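Local coordinates for T cell receptor gamma chain (Monodelphis domestica, PDB 7L15), which pairs with the mu chain to form the marsupial gamma mu T cell receptor, an antigen receptor of the immunoglobulin superfamily, at the interface of chains B and A. Sequence-based numbering; all coordinates share one arbitrary frame. Chains: chain A, T cell receptor gamma chain; chain B, T cell receptor mu chain.

Contact 1: the interface of chains B and A. Residues chain B 139, 141, 152, 154; chain A 133, 135-136, 139-140.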
loop_
_atom_site.group_PDB
_atom_site.type_symbol
_atom_site.label_atom_id
_atom_site.label_comp_id
_atom_site.label_asym_id
_atom_site.label_seq_id
_atom_site.Cartn_x
_atom_site.Cartn_y
_atom_site.Cartn_z
ATOM N N SER B 139 19.200 -18.783 -7.886
ATOM C CA SER B 139 18.859 -19.798 -8.872
ATOM C C SER B 139 17.916 -19.181 -9.897
ATOM O O SER B 139 17.263 -18.169 -9.628
ATOM C CB SER B 139 18.212 -21.021 -8.212
ATOM O OG SER B 139 17.339 -20.623 -7.169
ATOM N N PHE B 141 14.992 -19.882 -13.040
ATOM C CA PHE B 141 14.016 -20.792 -13.620
ATOM C C PHE B 141 13.245 -20.081 -14.710
ATOM O O PHE B 141 12.795 -18.949 -14.508
ATOM C CB PHE B 141 13.054 -21.305 -12.551
ATOM C CG PHE B 141 13.754 -21.844 -11.351
ATOM C CD1 PHE B 141 14.244 -23.147 -11.347
ATOM C CD2 PHE B 141 13.955 -21.052 -10.240
ATOM C CE1 PHE B 141 14.930 -23.647 -10.229
ATOM C CE2 PHE B 141 14.624 -21.552 -9.114
ATOM C CZ PHE B 141 15.109 -22.854 -9.112
ATOM N N LEU B 152 12.226 -16.569 -13.394
ATOM C CA LEU B 152 12.091 -16.520 -11.943
ATOM C C LEU B 152 13.473 -16.618 -11.313
ATOM O O LEU B 152 14.213 -17.571 -11.574
ATOM C CB LEU B 152 11.193 -17.656 -11.454
ATOM C CG LEU B 152 11.256 -18.025 -9.979
ATOM C CD1 LEU B 152 10.839 -16.859 -9.143
ATOM C CD2 LEU B 152 10.306 -19.208 -9.732
ATOM N N ARG B 154 15.472 -16.554 -7.707
ATOM C CA ARG B 154 15.100 -16.785 -6.308
ATOM C C ARG B 154 16.276 -16.690 -5.350
ATOM O O ARG B 154 17.294 -17.365 -5.520
ATOM C CB ARG B 154 14.430 -18.144 -6.124
ATOM C CG ARG B 154 13.107 -18.227 -6.818
ATOM C CD ARG B 154 12.026 -18.946 -6.028
ATOM N NE ARG B 154 12.364 -19.197 -4.636
ATOM C CZ ARG B 154 12.225 -20.374 -4.038
ATOM N NH1 ARG B 154 12.548 -20.503 -2.765
ATOM N NH2 ARG B 154 11.736 -21.418 -4.705
ATOM N N THR A 133 7.199 -24.796 -11.607
ATOM C CA THR A 133 7.860 -25.738 -12.495
ATOM C C THR A 133 8.536 -26.851 -11.695
ATOM O O THR A 133 8.960 -26.656 -10.550
ATOM C CB THR A 133 8.913 -25.051 -13.368
ATOM O OG1 THR A 133 9.891 -24.434 -12.525
ATOM C CG2 THR A 133 8.283 -23.997 -14.244
ATOM N N GLU A 135 11.442 -28.219 -12.185
ATOM C CA GLU A 135 12.821 -27.860 -11.876
ATOM C C GLU A 135 12.912 -26.999 -10.616
ATOM O O GLU A 135 13.800 -27.210 -9.775
ATOM C CB GLU A 135 13.446 -27.145 -13.075
ATOM C CG GLU A 135 14.960 -27.175 -13.065
ATOM C CD GLU A 135 15.512 -28.593 -12.956
ATOM O OE1 GLU A 135 14.943 -29.509 -13.583
ATOM O OE2 GLU A 135 16.516 -28.792 -12.237
ATOM N N GLU A 136 12.000 -26.032 -10.456
ATOM C CA GLU A 136 12.010 -25.226 -9.241
ATOM C C GLU A 136 11.785 -26.105 -8.013
ATOM O O GLU A 136 12.490 -25.980 -7.005
ATOM C CB GLU A 136 10.956 -24.102 -9.299
ATOM C CG GLU A 136 11.054 -23.218 -8.040
ATOM C CD GLU A 136 9.923 -22.210 -7.848
ATOM O OE1 GLU A 136 8.955 -22.234 -8.623
ATOM O OE2 GLU A 136 10.015 -21.387 -6.901
ATOM N N GLN A 139 14.886 -28.158 -7.305
ATOM C CA GLN A 139 16.049 -27.460 -6.767
ATOM C C GLN A 139 15.772 -26.778 -5.428
ATOM O O GLN A 139 16.701 -26.594 -4.642
ATOM C CB GLN A 139 16.565 -26.422 -7.763
ATOM C CG GLN A 139 17.141 -26.962 -9.067
ATOM C CD GLN A 139 17.698 -25.837 -9.966
ATOM O OE1 GLN A 139 17.470 -25.825 -11.177
ATOM N NE2 GLN A 139 18.426 -24.895 -9.368
ATOM N N LYS A 140 14.534 -26.375 -5.143
ATOM C CA LYS A 140 14.292 -25.558 -3.964
ATOM C C LYS A 140 13.254 -26.119 -3.015
ATOM O O LYS A 140 12.950 -25.453 -2.022
ATOM C CB LYS A 140 13.853 -24.136 -4.351
ATOM C CG LYS A 140 14.756 -23.423 -5.362
ATOM C CD LYS A 140 16.081 -22.962 -4.753
ATOM C CE LYS A 140 15.917 -21.719 -3.886
ATOM N NZ LYS A 140 17.156 -20.896 -3.986
#
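A:Glu136, with a helical backbone (phi -61°, psi -46°) on helix 134-140 of chain A, is set against B:Phe141 in the extended strand 139-145 of chain B, beside strand 148-154. The backbone of the helix comes close: A:Glu136 CA sits over the face of the B:Phe141 ring, 3.9 Å from its centroid, in a CH-pi contact, with CB also above the ring centre. From there the A:Glu136 chain, with CG anti to the backbone N (chi1 -176°), runs out extended, and its carboxyl carbon CD arrives in plane at the guanidinium edge of B:Arg154, though the bonded oxygen OE2 is tilted out of that plane. B:Arg154 NH2 donates to A:Glu136 OE2 at 2.8 Å, a salt bridge that uses the anti lone pair of the oxygen. The same carboxylate meets methyl CD2 of B:Leu152, 3.5 Å from A:Glu136 OE1. At the rim of B:Phe141 the amide of A:Gln139 slides past, CD lying 3.5 Å from CE1. A:Lys140 bends across one face of the guanidinium with its CE, and its terminal amine NZ gives a hydrogen bond of 3.2 Å to the hydroxyl OG of B:Ser139. The patch fastens the helix of the gamma constant domain to the mu constant domain, joining aromatic packing to a charged clasp.

Contact 2: the interface of chains B and A. Residues chain B 115-118, 120; chain A 36, 38, 48, 100, 105.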
loop_
_atom_site.group_PDB
_atom_site.type_symbol
_atom_site.label_atom_id
_atom_site.label_comp_id
_atom_site.label_asym_id
_atom_site.label_seq_id
_atom_site.Cartn_x
_atom_site.Cartn_y
_atom_site.Cartn_z
ATOM N N THR B 115 -16.280 14.586 17.352
ATOM C CA THR B 115 -16.107 15.503 16.238
ATOM C C THR B 115 -14.683 16.026 16.130
ATOM O O THR B 115 -14.394 16.791 15.205
ATOM C CB THR B 115 -17.058 16.690 16.371
ATOM O OG1 THR B 115 -16.812 17.337 17.624
ATOM C CG2 THR B 115 -18.512 16.226 16.298
ATOM N N ASP B 116 -13.809 15.664 17.070
ATOM C CA ASP B 116 -12.421 16.107 17.036
ATOM C C ASP B 116 -11.738 15.629 15.760
ATOM O O ASP B 116 -12.091 14.596 15.182
ATOM C CB ASP B 116 -11.654 15.591 18.265
ATOM C CG ASP B 116 -12.020 16.337 19.550
ATOM O OD1 ASP B 116 -12.879 17.238 19.485
ATOM O OD2 ASP B 116 -11.443 16.035 20.619
ATOM N N LYS B 117 -10.755 16.396 15.314
ATOM C CA LYS B 117 -9.923 15.992 14.190
ATOM C C LYS B 117 -8.488 15.750 14.640
ATOM O O LYS B 117 -8.050 16.184 15.711
ATOM C CB LYS B 117 -9.923 17.041 13.074
ATOM C CG LYS B 117 -9.440 18.398 13.548
ATOM C CD LYS B 117 -9.430 19.467 12.441
ATOM C CE LYS B 117 -8.783 20.752 12.985
ATOM N NZ LYS B 117 -8.446 21.776 11.950
ATOM N N LEU B 118 -7.772 15.034 13.790
ATOM C CA LEU B 118 -6.330 14.934 13.849
ATOM C C LEU B 118 -5.764 15.958 12.879
ATOM O O LEU B 118 -6.255 16.077 11.753
ATOM C CB LEU B 118 -5.881 13.520 13.477
ATOM C CG LEU B 118 -6.323 12.473 14.502
ATOM C CD1 LEU B 118 -5.925 11.065 14.063
ATOM C CD2 LEU B 118 -5.670 12.837 15.826
ATOM N N PHE B 120 -2.156 16.687 11.120
ATOM C CA PHE B 120 -0.947 15.933 10.823
ATOM C C PHE B 120 0.148 16.859 10.306
ATOM O O PHE B 120 -0.126 17.885 9.682
ATOM C CB PHE B 120 -1.204 14.848 9.767
ATOM C CG PHE B 120 -2.108 13.721 10.223
ATOM C CD1 PHE B 120 -1.594 12.640 10.923
ATOM C CD2 PHE B 120 -3.452 13.718 9.901
ATOM C CE1 PHE B 120 -2.406 11.602 11.321
ATOM C CE2 PHE B 120 -4.276 12.665 10.297
ATOM C CZ PHE B 120 -3.749 11.615 11.007
ATOM N N HIS A 36 -15.547 10.563 9.419
ATOM C CA HIS A 36 -14.599 11.612 9.057
ATOM C C HIS A 36 -13.976 11.304 7.705
ATOM O O HIS A 36 -13.713 10.144 7.395
ATOM C CB HIS A 36 -13.495 11.742 10.109
ATOM C CG HIS A 36 -14.005 11.890 11.507
ATOM N ND1 HIS A 36 -13.965 13.090 12.188
ATOM C CD2 HIS A 36 -14.561 10.991 12.356
ATOM C CE1 HIS A 36 -14.475 12.924 13.396
ATOM N NE2 HIS A 36 -14.842 11.659 13.525
ATOM N N TYR A 38 -10.750 12.278 5.349
ATOM C CA TYR A 38 -9.421 12.857 5.239
ATOM C C TYR A 38 -8.925 12.727 3.804
ATOM O O TYR A 38 -9.345 11.836 3.060
ATOM C CB TYR A 38 -8.421 12.154 6.187
ATOM C CG TYR A 38 -8.609 12.499 7.670
ATOM C CD1 TYR A 38 -9.608 11.906 8.424
ATOM C CD2 TYR A 38 -7.763 13.394 8.301
ATOM C CE1 TYR A 38 -9.779 12.212 9.769
ATOM C CE2 TYR A 38 -7.916 13.702 9.640
ATOM C CZ TYR A 38 -8.926 13.118 10.368
ATOM O OH TYR A 38 -9.067 13.432 11.701
ATOM N N ARG A 48 -8.157 16.691 7.322
ATOM C CA ARG A 48 -9.565 16.355 7.288
ATOM C C ARG A 48 -10.301 17.380 6.441
ATOM O O ARG A 48 -10.001 18.577 6.494
ATOM C CB ARG A 48 -10.148 16.304 8.696
ATOM C CG ARG A 48 -11.537 15.671 8.698
ATOM C CD ARG A 48 -12.136 15.584 10.093
ATOM N NE ARG A 48 -12.583 16.890 10.555
ATOM C CZ ARG A 48 -13.142 17.114 11.738
ATOM N NH1 ARG A 48 -13.322 16.114 12.592
ATOM N NH2 ARG A 48 -13.511 18.345 12.067
ATOM N N TRP A 100 -13.472 7.622 14.974
ATOM C CA TRP A 100 -12.956 7.510 16.329
ATOM C C TRP A 100 -13.416 6.205 16.962
ATOM O O TRP A 100 -14.572 5.801 16.809
ATOM C CB TRP A 100 -13.437 8.681 17.186
ATOM C CG TRP A 100 -12.692 9.958 16.962
ATOM C CD1 TRP A 100 -13.192 11.113 16.442
ATOM C CD2 TRP A 100 -11.306 10.211 17.252
ATOM N NE1 TRP A 100 -12.203 12.073 16.387
ATOM C CE2 TRP A 100 -11.040 11.544 16.882
ATOM C CE3 TRP A 100 -10.268 9.439 17.785
ATOM C CZ2 TRP A 100 -9.782 12.122 17.025
ATOM C CZ3 TRP A 100 -9.019 10.016 17.931
ATOM C CH2 TRP A 100 -8.788 11.347 17.553
ATOM N N LYS A 105 -8.064 6.614 16.379
ATOM C CA LYS A 105 -8.810 6.839 15.148
ATOM C C LYS A 105 -8.476 5.737 14.154
ATOM O O LYS A 105 -7.301 5.459 13.908
ATOM C CB LYS A 105 -8.502 8.217 14.553
ATOM C CG LYS A 105 -9.631 8.770 13.695
ATOM C CD LYS A 105 -9.878 10.238 13.991
ATOM C CE LYS A 105 -10.824 10.851 12.972
ATOM N NZ LYS A 105 -11.032 12.314 13.204
#
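B:Lys117 CB rests on one face of the A:Arg48 guanidinium, 3.4 Å above its centre, while the B:Thr115 carbonyl meets the edge in plane. Within chain A, A:Lys105 CD covers a face of the A:Trp100 indole, whose edge receives the B:Asp116 carbonyl; A:Arg48 CB lies on a face of A:Tyr38, and the A:Tyr38 CE2 corner meets the ring edge of B:Phe120. A:Lys105 NZ stands over one A:His36 imidazole face, toward its rim. Backbone atoms of chain B supply the polar partners. A:Arg48 NH1 gives B:Thr115 O a nearly straight bond of 2.9 Å (173° at H), arriving from above the carbonyl plane. A second bond runs 3.1 Å from A:Arg48 NH1 to A:His36 ND1, in the imidazole plane, and helps hold the guanidinium; the turn of the A:Arg48 chain at chi3 (74°) points it toward both partners. A:Trp100 NE1 donates to B:Asp116 O at 2.8 Å. B:Leu118 N donates to the A:Tyr38 phenol OH at 2.9 Å, and A:Lys105 NZ binds that oxygen from its own chain at 2.7 Å. B:Leu118 sets CD2 against A:Trp100 CH2, at 3.9 Å, and CD1 against A:Lys105. The site joins strands 34-40, 47-53, 93-101 and 104-107 of the gamma V domain to mu strand 117-120 and the residues just before it.

Contact 3: the interface of chains B and A. Residues chain B 148-149, 192, 194; chain A 128, 130, 148, 150.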
loop_
_atom_site.group_PDB
_atom_site.type_symbol
_atom_site.label_atom_id
_atom_site.label_comp_id
_atom_site.label_asym_id
_atom_site.label_seq_id
_atom_site.Cartn_x
_atom_site.Cartn_y
_atom_site.Cartn_z
ATOM N N ALA B 148 4.114 -15.580 -23.393
ATOM C CA ALA B 148 4.723 -14.890 -22.275
ATOM C C ALA B 148 5.765 -15.808 -21.652
ATOM O O ALA B 148 5.527 -17.012 -21.488
ATOM C CB ALA B 148 3.664 -14.482 -21.252
ATOM N N VAL B 149 6.929 -15.247 -21.343
ATOM C CA VAL B 149 7.977 -15.965 -20.637
ATOM C C VAL B 149 8.303 -15.188 -19.374
ATOM O O VAL B 149 8.529 -13.974 -19.422
ATOM C CB VAL B 149 9.232 -16.166 -21.505
ATOM C CG1 VAL B 149 9.755 -14.827 -22.004
ATOM C CG2 VAL B 149 10.299 -16.897 -20.705
ATOM N N ILE B 192 9.980 -10.413 -16.952
ATOM C CA ILE B 192 8.924 -10.803 -17.881
ATOM C C ILE B 192 9.309 -10.392 -19.294
ATOM O O ILE B 192 9.894 -9.322 -19.500
ATOM C CB ILE B 192 7.586 -10.167 -17.468
ATOM C CG1 ILE B 192 7.125 -10.742 -16.127
ATOM C CG2 ILE B 192 6.540 -10.387 -18.531
ATOM C CD1 ILE B 192 6.655 -12.151 -16.209
ATOM N N ARG B 194 8.183 -11.205 -23.834
ATOM C CA ARG B 194 7.277 -11.769 -24.832
ATOM C C ARG B 194 8.089 -12.502 -25.890
ATOM O O ARG B 194 9.012 -11.930 -26.472
ATOM C CB ARG B 194 6.420 -10.680 -25.486
ATOM C CG ARG B 194 5.899 -9.610 -24.528
ATOM C CD ARG B 194 5.288 -10.176 -23.280
ATOM N NE ARG B 194 4.006 -10.800 -23.538
ATOM C CZ ARG B 194 2.866 -10.361 -23.027
ATOM N NH1 ARG B 194 2.869 -9.306 -22.218
ATOM N NH2 ARG B 194 1.732 -10.984 -23.313
ATOM N N ILE A 128 -2.215 -13.109 -16.540
ATOM C CA ILE A 128 -1.445 -14.216 -17.097
ATOM C C ILE A 128 -0.793 -14.955 -15.937
ATOM O O ILE A 128 -0.050 -14.352 -15.155
ATOM C CB ILE A 128 -0.373 -13.749 -18.099
ATOM C CG1 ILE A 128 -1.010 -13.017 -19.276
ATOM C CG2 ILE A 128 0.421 -14.945 -18.619
ATOM C CD1 ILE A 128 0.002 -12.595 -20.325
ATOM N N PHE A 130 1.530 -18.123 -14.303
ATOM C CA PHE A 130 2.611 -19.083 -14.476
ATOM C C PHE A 130 2.621 -19.984 -13.247
ATOM O O PHE A 130 2.559 -19.495 -12.116
ATOM C CB PHE A 130 3.982 -18.393 -14.630
ATOM C CG PHE A 130 4.036 -17.332 -15.699
ATOM C CD1 PHE A 130 3.677 -16.029 -15.417
ATOM C CD2 PHE A 130 4.497 -17.631 -16.973
ATOM C CE1 PHE A 130 3.753 -15.034 -16.389
ATOM C CE2 PHE A 130 4.570 -16.645 -17.946
ATOM C CZ PHE A 130 4.194 -15.344 -17.651
ATOM N N LEU A 148 0.912 -12.197 -13.610
ATOM C CA LEU A 148 1.142 -10.925 -14.284
ATOM C C LEU A 148 -0.206 -10.327 -14.694
ATOM O O LEU A 148 -1.011 -10.985 -15.360
ATOM C CB LEU A 148 2.038 -11.127 -15.505
ATOM C CG LEU A 148 2.101 -9.995 -16.541
ATOM C CD1 LEU A 148 2.763 -8.750 -15.955
ATOM C CD2 LEU A 148 2.858 -10.448 -17.769
ATOM N N GLU A 150 -1.700 -7.302 -16.932
ATOM C CA GLU A 150 -1.159 -6.332 -17.872
ATOM C C GLU A 150 -2.229 -5.467 -18.510
ATOM O O GLU A 150 -3.425 -5.781 -18.511
ATOM C CB GLU A 150 -0.311 -6.986 -18.968
ATOM C CG GLU A 150 -0.848 -8.223 -19.586
ATOM C CD GLU A 150 0.104 -8.760 -20.645
ATOM O OE1 GLU A 150 1.336 -8.571 -20.492
ATOM O OE2 GLU A 150 -0.381 -9.347 -21.638
#
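B:Arg194 and A:Glu150 meet end to end, the guanidinium turned 23° from the plane of the carboxylate, so that the two groups lie close to a common plane. The grip is end-on: NH1 and NH2 of the arginine each face one carboxylate oxygen, and both oxygens use their syn lone pairs. B:Arg194 NH2 donates to A:Glu150 OE2 at 3.2 Å, in the guanidinium plane. The NH1 to OE1 arm of this salt bridge is modelled unusually short, so its exact length is doubtful. A:Glu150 starts with CG between the backbone N and the carbonyl carbon (chi1 44°) and then runs extended, while the arginine chain is bent at chi2 and chi3 to bring its tip to the acid. Beside the pair, methyl CD1 of A:Ile128 lies 3.8 Å from B:Arg194 NH2, giving the guanidinium an apolar neighbour.

The apolar part of the patch packs side-chain branches and a ring edge together. B:Ile192 crosses A:Leu148 obliquely, its CG2 methyl 3.8 Å from CD2, and sends the other branch, CD1, to 4.1 Å from A:Phe130 CE1. The A:Phe130 ring turns its edge to B:Ala148: CZ meets methyl CB at 3.7 Å, and CE2 lies the same distance from the carbonyl O. Charge pairing beside hydrocarbon packing thus joins the sheets of the two constant domains, and probably helps fix their register in the heterodimer.

Contact 1 and contact 3 are neighbours, the centres of their C-alpha atoms about 17 Å apart, and both draw on mu strand 148-154: contact 1 uses residues near its end, contact 3 those at its start. On the gamma side, contact 1 uses helix 134-140, whereas contact 3 uses strands 126-130 and 142-150 that precede and follow it. Together they form parts of one constant-domain interface. Contact 2 lies between the variable domains, its C-alpha centre about 49 Å from that of contact 1 and about 43 Å from that of contact 3, and shares no element with them. The gamma mu heterodimer is therefore held at both its variable and constant ends.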